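Local coordinates for cystathionine beta-lyase family protein, YNBB B.subtilis ortholog (Clostridium acetobutylicum, PDB 3HVY), which is a putative pyridoxal-phosphate-dependent lyase of the methionine gamma-lyase family, probably acting on carbon-sulfur bonds and tentatively linked to aluminium resistance, at residues N12-N17 against V418-S423; V94-V99 against G281-V286; T166-L171 against I206-E211. All blocks are in the same frame, centred on the assembly; numbering follows the deposited sequence.

Interaction 1 (N12-N17 against V418-S423); sequences NKYNIN and VLIALS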
loop_
_atom_site.group_PDB
_atom_site.type_symbol
_atom_site.label_atom_id
_atom_site.label_comp_id
_atom_site.label_asym_id
_atom_site.label_seq_id
_atom_site.Cartn_x
_atom_site.Cartn_y
_atom_site.Cartn_z
ATOM N N ASN D 12 22.573 27.389 -20.318
ATOM C CA ASN D 12 23.740 26.969 -19.515
ATOM C C ASN D 12 23.737 25.495 -19.134
ATOM O O ASN D 12 24.745 24.808 -19.309
ATOM C CB ASN D 12 23.858 27.797 -18.237
ATOM C CG ASN D 12 24.211 29.249 -18.505
ATOM O OD1 ASN D 12 24.580 29.628 -19.624
ATOM N ND2 ASN D 12 24.117 30.075 -17.462
ATOM N N LYS D 13 22.620 25.014 -18.604
ATOM C CA LYS D 13 22.540 23.650 -18.132
ATOM C C LYS D 13 22.284 22.658 -19.254
ATOM O O LYS D 13 22.843 21.564 -19.228
ATOM C CB LYS D 13 21.480 23.498 -17.028
ATOM N N TYR D 14 21.463 23.030 -20.243
ATOM C CA TYR D 14 21.027 22.069 -21.267
ATOM C C TYR D 14 21.616 22.294 -22.657
ATOM O O TYR D 14 21.318 21.546 -23.589
ATOM C CB TYR D 14 19.495 22.038 -21.320
ATOM C CG TYR D 14 18.911 21.469 -20.041
ATOM C CD1 TYR D 14 18.887 20.094 -19.816
ATOM C CD2 TYR D 14 18.440 22.300 -19.039
ATOM C CE1 TYR D 14 18.376 19.566 -18.639
ATOM C CE2 TYR D 14 17.941 21.784 -17.857
ATOM C CZ TYR D 14 17.896 20.414 -17.669
ATOM O OH TYR D 14 17.395 19.895 -16.475
ATOM N N ASN D 15 22.454 23.318 -22.765
ATOM C CA ASN D 15 23.028 23.761 -24.032
ATOM C C ASN D 15 22.019 23.973 -25.134
ATOM O O ASN D 15 22.257 23.615 -26.294
ATOM C CB ASN D 15 24.179 22.861 -24.453
ATOM C CG ASN D 15 25.375 23.042 -23.543
ATOM O OD1 ASN D 15 25.967 24.136 -23.471
ATOM N ND2 ASN D 15 25.710 21.996 -22.796
ATOM N N ILE D 16 20.874 24.554 -24.754
ATOM C CA ILE D 16 19.869 24.932 -25.745
ATOM C C ILE D 16 20.431 26.223 -26.407
ATOM O O ILE D 16 21.031 27.058 -25.745
ATOM C CB ILE D 16 18.441 25.015 -25.119
ATOM C CG1 ILE D 16 17.990 23.585 -24.721
ATOM C CG2 ILE D 16 17.480 25.602 -26.122
ATOM C CD1 ILE D 16 16.828 23.510 -23.825
ATOM N N ASN D 17 20.347 26.334 -27.722
ATOM C CA ASN D 17 20.978 27.469 -28.414
ATOM C C ASN D 17 19.907 28.440 -28.878
ATOM O O ASN D 17 18.728 28.126 -28.785
ATOM C CB ASN D 17 21.817 26.967 -29.580
ATOM C CG ASN D 17 21.051 25.981 -30.453
ATOM O OD1 ASN D 17 20.188 26.382 -31.229
ATOM N ND2 ASN D 17 21.339 24.677 -30.297
ATOM N N VAL D 418 11.282 18.361 -25.751
ATOM C CA VAL D 418 11.528 18.529 -27.183
ATOM C C VAL D 418 12.673 19.500 -27.459
ATOM O O VAL D 418 13.488 19.249 -28.347
ATOM C CB VAL D 418 10.228 18.896 -27.927
ATOM C CG1 VAL D 418 10.497 19.252 -29.435
ATOM C CG2 VAL D 418 9.244 17.753 -27.744
ATOM N N LEU D 419 12.746 20.592 -26.691
ATOM C CA LEU D 419 13.795 21.554 -26.874
ATOM C C LEU D 419 15.142 20.907 -26.547
ATOM O O LEU D 419 16.115 21.089 -27.296
ATOM C CB LEU D 419 13.603 22.799 -26.008
ATOM C CG LEU D 419 12.317 23.600 -26.186
ATOM C CD1 LEU D 419 12.371 24.863 -25.295
ATOM C CD2 LEU D 419 12.052 23.946 -27.679
ATOM N N ILE D 420 15.192 20.148 -25.455
ATOM C CA ILE D 420 16.418 19.470 -25.098
ATOM C C ILE D 420 16.793 18.483 -26.188
ATOM O O ILE D 420 17.899 18.500 -26.688
ATOM C CB ILE D 420 16.310 18.753 -23.735
ATOM C CG1 ILE D 420 16.258 19.796 -22.636
ATOM C CG2 ILE D 420 17.500 17.817 -23.511
ATOM C CD1 ILE D 420 15.664 19.268 -21.312
ATOM N N ALA D 421 15.851 17.661 -26.604
ATOM C CA ALA D 421 16.120 16.717 -27.668
ATOM C C ALA D 421 16.535 17.403 -28.998
ATOM O O ALA D 421 17.505 16.995 -29.657
ATOM C CB ALA D 421 14.905 15.816 -27.869
ATOM N N LEU D 422 15.796 18.433 -29.411
ATOM C CA LEU D 422 16.087 19.128 -30.670
ATOM C C LEU D 422 17.474 19.794 -30.668
ATOM O O LEU D 422 18.136 19.855 -31.703
ATOM C CB LEU D 422 14.996 20.171 -30.951
ATOM C CG LEU D 422 15.129 21.019 -32.235
ATOM C CD1 LEU D 422 15.361 20.166 -33.507
ATOM C CD2 LEU D 422 13.889 21.973 -32.400
ATOM N N SER D 423 17.891 20.287 -29.505
ATOM C CA SER D 423 19.194 20.949 -29.343
ATOM C C SER D 423 20.361 19.972 -29.459
ATOM O O SER D 423 21.515 20.378 -29.415
ATOM C CB SER D 423 19.260 21.678 -28.011
ATOM O OG SER D 423 18.298 22.718 -27.951
HETATM O O HOH W 1 20.898 19.493 -25.431
HETATM O O HOH W 2 23.091 22.951 -28.754
#

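Interaction 2 (V94-V99 against G281-V286); sequences VRPHFV and GSTFGV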
loop_
_atom_site.group_PDB
_atom_site.type_symbol
_atom_site.label_atom_id
_atom_site.label_comp_id
_atom_site.label_asym_id
_atom_site.label_seq_id
_atom_site.Cartn_x
_atom_site.Cartn_y
_atom_site.Cartn_z
ATOM N N VAL D 94 -12.933 -2.577 -15.035
ATOM C CA VAL D 94 -11.709 -1.876 -14.787
ATOM C C VAL D 94 -11.021 -2.552 -13.609
ATOM O O VAL D 94 -11.618 -2.728 -12.514
ATOM C CB VAL D 94 -11.995 -0.401 -14.413
ATOM C CG1 VAL D 94 -10.664 0.390 -14.327
ATOM C CG2 VAL D 94 -13.022 0.229 -15.359
ATOM N N ARG D 95 -9.767 -2.954 -13.810
ATOM C CA ARG D 95 -9.090 -3.736 -12.799
ATOM C C ARG D 95 -7.621 -3.466 -12.836
ATOM O O ARG D 95 -7.027 -3.271 -13.918
ATOM C CB ARG D 95 -9.271 -5.230 -13.042
ATOM C CG ARG D 95 -10.669 -5.756 -12.887
ATOM C CD ARG D 95 -11.121 -5.752 -11.439
ATOM N NE ARG D 95 -12.433 -6.376 -11.249
ATOM C CZ ARG D 95 -13.595 -5.783 -11.490
ATOM N NH1 ARG D 95 -13.634 -4.553 -11.957
ATOM N NH2 ARG D 95 -14.725 -6.442 -11.275
ATOM N N PRO D 96 -6.987 -3.463 -11.658
ATOM C CA PRO D 96 -5.515 -3.339 -11.569
ATOM C C PRO D 96 -4.845 -4.669 -11.984
ATOM O O PRO D 96 -3.644 -4.743 -12.268
ATOM C CB PRO D 96 -5.294 -3.083 -10.069
ATOM C CG PRO D 96 -6.422 -3.864 -9.427
ATOM C CD PRO D 96 -7.603 -3.598 -10.333
ATOM N N HIS D 97 -5.639 -5.725 -12.039
ATOM C CA HIS D 97 -5.125 -7.048 -12.371
ATOM C C HIS D 97 -4.617 -7.191 -13.795
ATOM O O HIS D 97 -3.892 -8.166 -14.101
ATOM C CB HIS D 97 -6.181 -8.120 -12.103
ATOM C CG HIS D 97 -6.789 -8.041 -10.730
ATOM N ND1 HIS D 97 -6.617 -9.023 -9.776
ATOM C CD2 HIS D 97 -7.566 -7.082 -10.152
ATOM C CE1 HIS D 97 -7.243 -8.659 -8.663
ATOM N NE2 HIS D 97 -7.835 -7.494 -8.867
ATOM N N PHE D 98 -5.045 -6.332 -14.714
ATOM C CA PHE D 98 -4.511 -6.429 -16.069
ATOM C C PHE D 98 -3.043 -5.971 -16.010
ATOM O O PHE D 98 -2.729 -4.924 -15.443
ATOM C CB PHE D 98 -5.245 -5.557 -17.046
ATOM C CG PHE D 98 -6.664 -5.980 -17.365
ATOM C CD1 PHE D 98 -6.927 -7.047 -18.196
ATOM C CD2 PHE D 98 -7.734 -5.240 -16.867
ATOM C CE1 PHE D 98 -8.195 -7.368 -18.527
ATOM C CE2 PHE D 98 -9.035 -5.575 -17.208
ATOM C CZ PHE D 98 -9.259 -6.609 -18.008
ATOM N N VAL D 99 -2.156 -6.752 -16.611
ATOM C CA VAL D 99 -0.734 -6.505 -16.503
ATOM C C VAL D 99 -0.254 -5.448 -17.479
ATOM O O VAL D 99 0.819 -4.875 -17.264
ATOM C CB VAL D 99 0.105 -7.823 -16.640
ATOM C CG1 VAL D 99 -0.264 -8.798 -15.538
ATOM C CG2 VAL D 99 0.021 -8.511 -18.034
ATOM N N GLY D 281 -12.175 -10.526 -6.819
ATOM C CA GLY D 281 -10.978 -9.772 -7.173
ATOM C C GLY D 281 -10.792 -8.556 -6.314
ATOM O O GLY D 281 -11.286 -7.503 -6.680
ATOM N N SER D 282 -10.058 -8.693 -5.200
ATOM C CA SER D 282 -9.771 -7.525 -4.391
ATOM C C SER D 282 -8.763 -6.630 -5.145
ATOM O O SER D 282 -8.126 -7.068 -6.114
ATOM C CB SER D 282 -9.258 -7.900 -3.013
ATOM O OG SER D 282 -8.187 -8.788 -3.151
ATOM N N THR D 283 -8.591 -5.406 -4.646
ATOM C CA THR D 283 -7.978 -4.358 -5.455
ATOM C C THR D 283 -6.782 -3.672 -4.817
ATOM O O THR D 283 -6.387 -2.595 -5.215
ATOM C CB THR D 283 -9.041 -3.372 -5.935
ATOM O OG1 THR D 283 -9.790 -2.875 -4.807
ATOM C CG2 THR D 283 -10.005 -4.105 -6.891
ATOM N N PHE D 284 -6.171 -4.331 -3.842
ATOM C CA PHE D 284 -4.858 -3.910 -3.342
ATOM C C PHE D 284 -4.741 -2.482 -2.807
ATOM O O PHE D 284 -3.640 -1.993 -2.681
ATOM C CB PHE D 284 -3.806 -4.143 -4.434
ATOM C CG PHE D 284 -3.906 -5.493 -5.098
ATOM C CD1 PHE D 284 -3.487 -6.630 -4.437
ATOM C CD2 PHE D 284 -4.449 -5.616 -6.354
ATOM C CE1 PHE D 284 -3.581 -7.881 -5.054
ATOM C CE2 PHE D 284 -4.556 -6.867 -6.974
ATOM C CZ PHE D 284 -4.127 -8.005 -6.299
ATOM N N GLY D 285 -5.855 -1.840 -2.461
ATOM C CA GLY D 285 -5.869 -0.451 -2.020
ATOM C C GLY D 285 -5.653 0.585 -3.131
ATOM O O GLY D 285 -5.431 1.751 -2.846
ATOM N N VAL D 286 -5.726 0.191 -4.402
ATOM C CA VAL D 286 -5.513 1.149 -5.490
ATOM C C VAL D 286 -6.705 2.054 -5.848
ATOM O O VAL D 286 -6.568 2.939 -6.694
ATOM C CB VAL D 286 -4.980 0.463 -6.780
ATOM C CG1 VAL D 286 -3.800 -0.396 -6.430
ATOM C CG2 VAL D 286 -6.094 -0.342 -7.544
#

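Interaction 3 (T166-L171 against I206-E211); sequences TVKEEL and IREVNE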
loop_
_atom_site.group_PDB
_atom_site.type_symbol
_atom_site.label_atom_id
_atom_site.label_comp_id
_atom_site.label_asym_id
_atom_site.label_seq_id
_atom_site.Cartn_x
_atom_site.Cartn_y
_atom_site.Cartn_z
ATOM N N THR D 166 -13.832 -4.228 -49.294
ATOM C CA THR D 166 -13.399 -5.607 -49.054
ATOM C C THR D 166 -13.967 -6.147 -47.732
ATOM O O THR D 166 -14.381 -7.310 -47.648
ATOM C CB THR D 166 -11.875 -5.693 -49.025
ATOM O OG1 THR D 166 -11.404 -5.276 -50.305
ATOM C CG2 THR D 166 -11.416 -7.106 -48.765
ATOM N N VAL D 167 -14.054 -5.286 -46.727
ATOM C CA VAL D 167 -14.657 -5.662 -45.446
ATOM C C VAL D 167 -16.096 -6.164 -45.653
ATOM O O VAL D 167 -16.495 -7.221 -45.138
ATOM C CB VAL D 167 -14.703 -4.482 -44.485
ATOM C CG1 VAL D 167 -15.486 -4.884 -43.186
ATOM C CG2 VAL D 167 -13.288 -4.019 -44.117
ATOM N N LYS D 168 -16.850 -5.426 -46.457
ATOM C CA LYS D 168 -18.233 -5.775 -46.782
ATOM C C LYS D 168 -18.334 -7.049 -47.566
ATOM O O LYS D 168 -19.198 -7.889 -47.277
ATOM C CB LYS D 168 -18.905 -4.615 -47.532
ATOM C CG LYS D 168 -19.225 -3.508 -46.555
ATOM C CD LYS D 168 -19.613 -2.227 -47.251
ATOM C CE LYS D 168 -21.097 -2.080 -47.465
ATOM N NZ LYS D 168 -21.395 -0.673 -47.859
ATOM N N GLU D 169 -17.458 -7.200 -48.559
ATOM C CA GLU D 169 -17.368 -8.455 -49.338
ATOM C C GLU D 169 -17.078 -9.672 -48.426
ATOM O O GLU D 169 -17.646 -10.731 -48.560
ATOM C CB GLU D 169 -16.260 -8.339 -50.398
ATOM C CG GLU D 169 -16.532 -7.429 -51.610
ATOM C CD GLU D 169 -15.303 -7.289 -52.525
ATOM N N GLU D 170 -16.181 -9.501 -47.469
ATOM C CA GLU D 170 -15.900 -10.558 -46.507
ATOM C C GLU D 170 -17.108 -10.856 -45.637
ATOM O O GLU D 170 -17.446 -12.013 -45.408
ATOM C CB GLU D 170 -14.715 -10.163 -45.620
ATOM C CG GLU D 170 -13.409 -10.210 -46.351
ATOM C CD GLU D 170 -12.977 -11.642 -46.689
ATOM O OE1 GLU D 170 -13.647 -12.614 -46.285
ATOM O OE2 GLU D 170 -11.931 -11.792 -47.340
ATOM N N LEU D 171 -17.771 -9.823 -45.148
ATOM C CA LEU D 171 -18.954 -10.068 -44.357
ATOM C C LEU D 171 -20.072 -10.762 -45.157
ATOM O O LEU D 171 -20.795 -11.559 -44.589
ATOM C CB LEU D 171 -19.489 -8.769 -43.741
ATOM C CG LEU D 171 -18.690 -8.107 -42.616
ATOM C CD1 LEU D 171 -19.406 -6.806 -42.245
ATOM C CD2 LEU D 171 -18.533 -9.046 -41.403
ATOM N N ILE D 206 -20.355 -1.131 -41.962
ATOM C CA ILE D 206 -20.510 -2.500 -41.501
ATOM C C ILE D 206 -22.001 -2.768 -41.229
ATOM O O ILE D 206 -22.526 -3.799 -41.638
ATOM C CB ILE D 206 -19.637 -2.794 -40.258
ATOM C CG1 ILE D 206 -18.161 -2.855 -40.657
ATOM C CG2 ILE D 206 -20.044 -4.137 -39.526
ATOM C CD1 ILE D 206 -17.227 -2.661 -39.472
ATOM N N ARG D 207 -22.673 -1.820 -40.573
ATOM C CA ARG D 207 -24.051 -2.032 -40.200
ATOM C C ARG D 207 -25.034 -2.024 -41.376
ATOM O O ARG D 207 -26.191 -2.379 -41.194
ATOM C CB ARG D 207 -24.481 -1.054 -39.128
ATOM C CG ARG D 207 -23.714 -1.197 -37.825
ATOM C CD ARG D 207 -23.602 -2.643 -37.358
ATOM N NE ARG D 207 -22.979 -2.764 -36.031
ATOM C CZ ARG D 207 -22.440 -3.882 -35.539
ATOM N NH1 ARG D 207 -22.407 -4.999 -36.234
ATOM N NH2 ARG D 207 -21.913 -3.874 -34.342
ATOM N N GLU D 208 -24.563 -1.684 -42.570
ATOM C CA GLU D 208 -25.387 -1.800 -43.771
ATOM C C GLU D 208 -25.578 -3.271 -44.160
ATOM O O GLU D 208 -26.515 -3.610 -44.860
ATOM C CB GLU D 208 -24.747 -1.023 -44.936
ATOM C CG GLU D 208 -24.843 0.497 -44.774
ATOM C CD GLU D 208 -24.049 1.282 -45.824
ATOM O OE1 GLU D 208 -23.181 0.700 -46.524
ATOM O OE2 GLU D 208 -24.282 2.504 -45.915
ATOM N N VAL D 209 -24.669 -4.139 -43.736
ATOM C CA VAL D 209 -24.731 -5.537 -44.114
ATOM C C VAL D 209 -24.962 -6.473 -42.932
ATOM O O VAL D 209 -25.470 -7.553 -43.103
ATOM C CB VAL D 209 -23.414 -5.954 -44.799
ATOM C CG1 VAL D 209 -23.411 -7.474 -45.194
ATOM C CG2 VAL D 209 -23.220 -5.122 -46.030
ATOM N N ASN D 210 -24.558 -6.076 -41.731
ATOM C CA ASN D 210 -24.543 -6.992 -40.613
ATOM C C ASN D 210 -24.575 -6.246 -39.301
ATOM O O ASN D 210 -23.592 -5.616 -38.928
ATOM C CB ASN D 210 -23.276 -7.875 -40.699
ATOM C CG ASN D 210 -23.210 -8.954 -39.628
ATOM O OD1 ASN D 210 -23.726 -8.804 -38.524
ATOM N ND2 ASN D 210 -22.549 -10.053 -39.951
ATOM N N GLU D 211 -25.688 -6.382 -38.588
ATOM C CA GLU D 211 -25.907 -5.748 -37.305
ATOM C C GLU D 211 -25.511 -6.620 -36.115
ATOM O O GLU D 211 -25.622 -6.186 -34.985
ATOM C CB GLU D 211 -27.370 -5.342 -37.163
ATOM C CG GLU D 211 -27.757 -4.231 -38.132
ATOM C CD GLU D 211 -29.251 -3.950 -38.170
ATOM O OE1 GLU D 211 -29.972 -4.238 -37.184
ATOM O OE2 GLU D 211 -29.697 -3.442 -39.214
#

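Interaction 1 (N12-N17 against V418-S423)
The Tyr14 ring carries Ile420 CD1 over one face. The methyl lies 4.0 Å from the ring centroid and 28° off the ring normal, a CH-pi contact. Its shortest approach is to the rim, with CD1 of Ile420 3.6 Å from CD1 of Tyr14. The ring also packs on Leu47 of the second subunit, and its hydroxyl is hydrogen-bonded to Gln54 of that subunit. Tyr14 is thus shared between this contact and the subunit interface.

The contact joins the two ends of a chain that has the fold of the pyridoxal-phosphate-dependent aminotransferase clan. The end of helix 4-14 and the turn after it meet the end of helix 411-422, the last helix of the chain. Asn15 leaves helical geometry with a positive phi of 50° and turns the chain, which brings Ile16 against the last helix. Ile16 CD1 is 3.9 Å from Ile420 CG1, and it also touches Leu419 CB, with the Ile16 and Leu419 side chains crossing at about a right angle. Ser423 has two conformers. In one, OG bonds to Leu419 O, a bond that is not certain for the other. With CG1 anti to the carbonyl carbon (chi1 -68°), Ile16 lays CG1 3.4 Å from Ser423 OG in that same conformer.

The polar links between the segments run through water. One water donates to Tyr14 O and, weakly, to Ile420 O. Asn17 is the N-cap of helix 18-55, with OD1 accepting from Val20 N, while its ND2 also bonds to Ile426 O. A second water ties the segments together: it donates to Asn15 O at 2.7 Å and to Ser423 O at 3.1 Å, and it accepts from Asn17 ND2 at 2.9 Å.

Interaction 2 (V94-V99 against G281-V286)
Pro96 and Thr283 are where the two backbones come nearest, with their CA atoms 6.7 Å apart. Strand 91-95 ends here in a type I turn from Arg95 to Phe98. Pro96 and His97 hold its two central positions. The facing loop makes a type I' turn from Thr283 to Val286, with Phe284 and Gly285 at its centre, both at positive phi.

The Pro96 ring packs on this second turn. Its CB is 3.8 Å from Val286 CG2, and its CG approaches the edge of the Phe284 ring. The His97 imidazole reaches both that turn and Ser282 just before it. Phe284 CE2 lies over one of its faces, displaced toward the rim, 3.6 Å from His97 CE1. The two planes are inclined at 48°. At the edge of the imidazole, NE2 gives a weak hydrogen bond to Ser282 O, 2.8 Å long but bent to 125° at the hydrogen. The loop is also held by its own side chains: Ser282 OG bonds to Gly68 O, and Thr283 OG1 to Asp73.

Phe284 stacks on Phe284 of the third subunit, and His97 ND1 makes a weak hydrogen bond to His97 O of that subunit. This is a turn-to-turn contact at a subunit interface, just past strand 91-95, an outermost strand of the seven-stranded mixed sheet within this chain.

Interaction 3 (T166-L171 against I206-E211)
Lys168 and Glu208 form a salt bridge, with NZ 2.6 Å from OE1. The ammonium meets OE1 nearly along its C-O axis. The lysine chain bends at chi3 (92°), which sets the position of CE, and CE lies 4.0 Å from Val209 CG2. Glu208 is exposed and touches a crystal neighbour, so crystal packing may influence its pose.

Inside the bridge the contact is apolar. Leu171 CD1 touches Ile206 CG2 at 3.9 Å, and the two side chains cross at about a right angle. Val167 CG1 meets Ile206 CG1 more loosely.

Around the last turn of helix 196-207 several polar groups find partners. Ile206 O accepts from Val209 N and Asn210 N. Arg207 NH1 donates to Asn210 O (3.0 Å, 164°), which lies in the guanidinium plane, and also to Val213 O. Its NH2 makes a salt bridge to Asp236. Asn210 turns CB toward Leu171, while its OD1 accepts from Asn212 N and Val213 N.

Helices 164-173 and 196-207 both pack on strand 177-183, where Leu171 and Ile206 share Ile180. Strand 177-183, helix 196-207 and strand 214-218 form a beta-alpha-beta crossover between adjacent parallel strands, and Val167 extends the packing to Met120 of strand 118-121.

The three contacts are separate sites that do not touch. Interactions 1 and 3 are farthest apart, with centres 52 Å from each other on opposite sides of the chain's centre. Interaction 2 is 40 Å from interaction 1 and 37 Å from interaction 3, centre to centre. Interactions 2 and 3 both border the seven-stranded sheet: one lies at its edge strand 91-95, the other on helices packed against strand 177-183. Lys244, which carries the pyridoxal phosphate, follows strand 237-241 of that sheet. Interaction 1 instead joins the chain ends. Interactions 1 and 2 each reach a different neighbouring subunit; interaction 3 touches none.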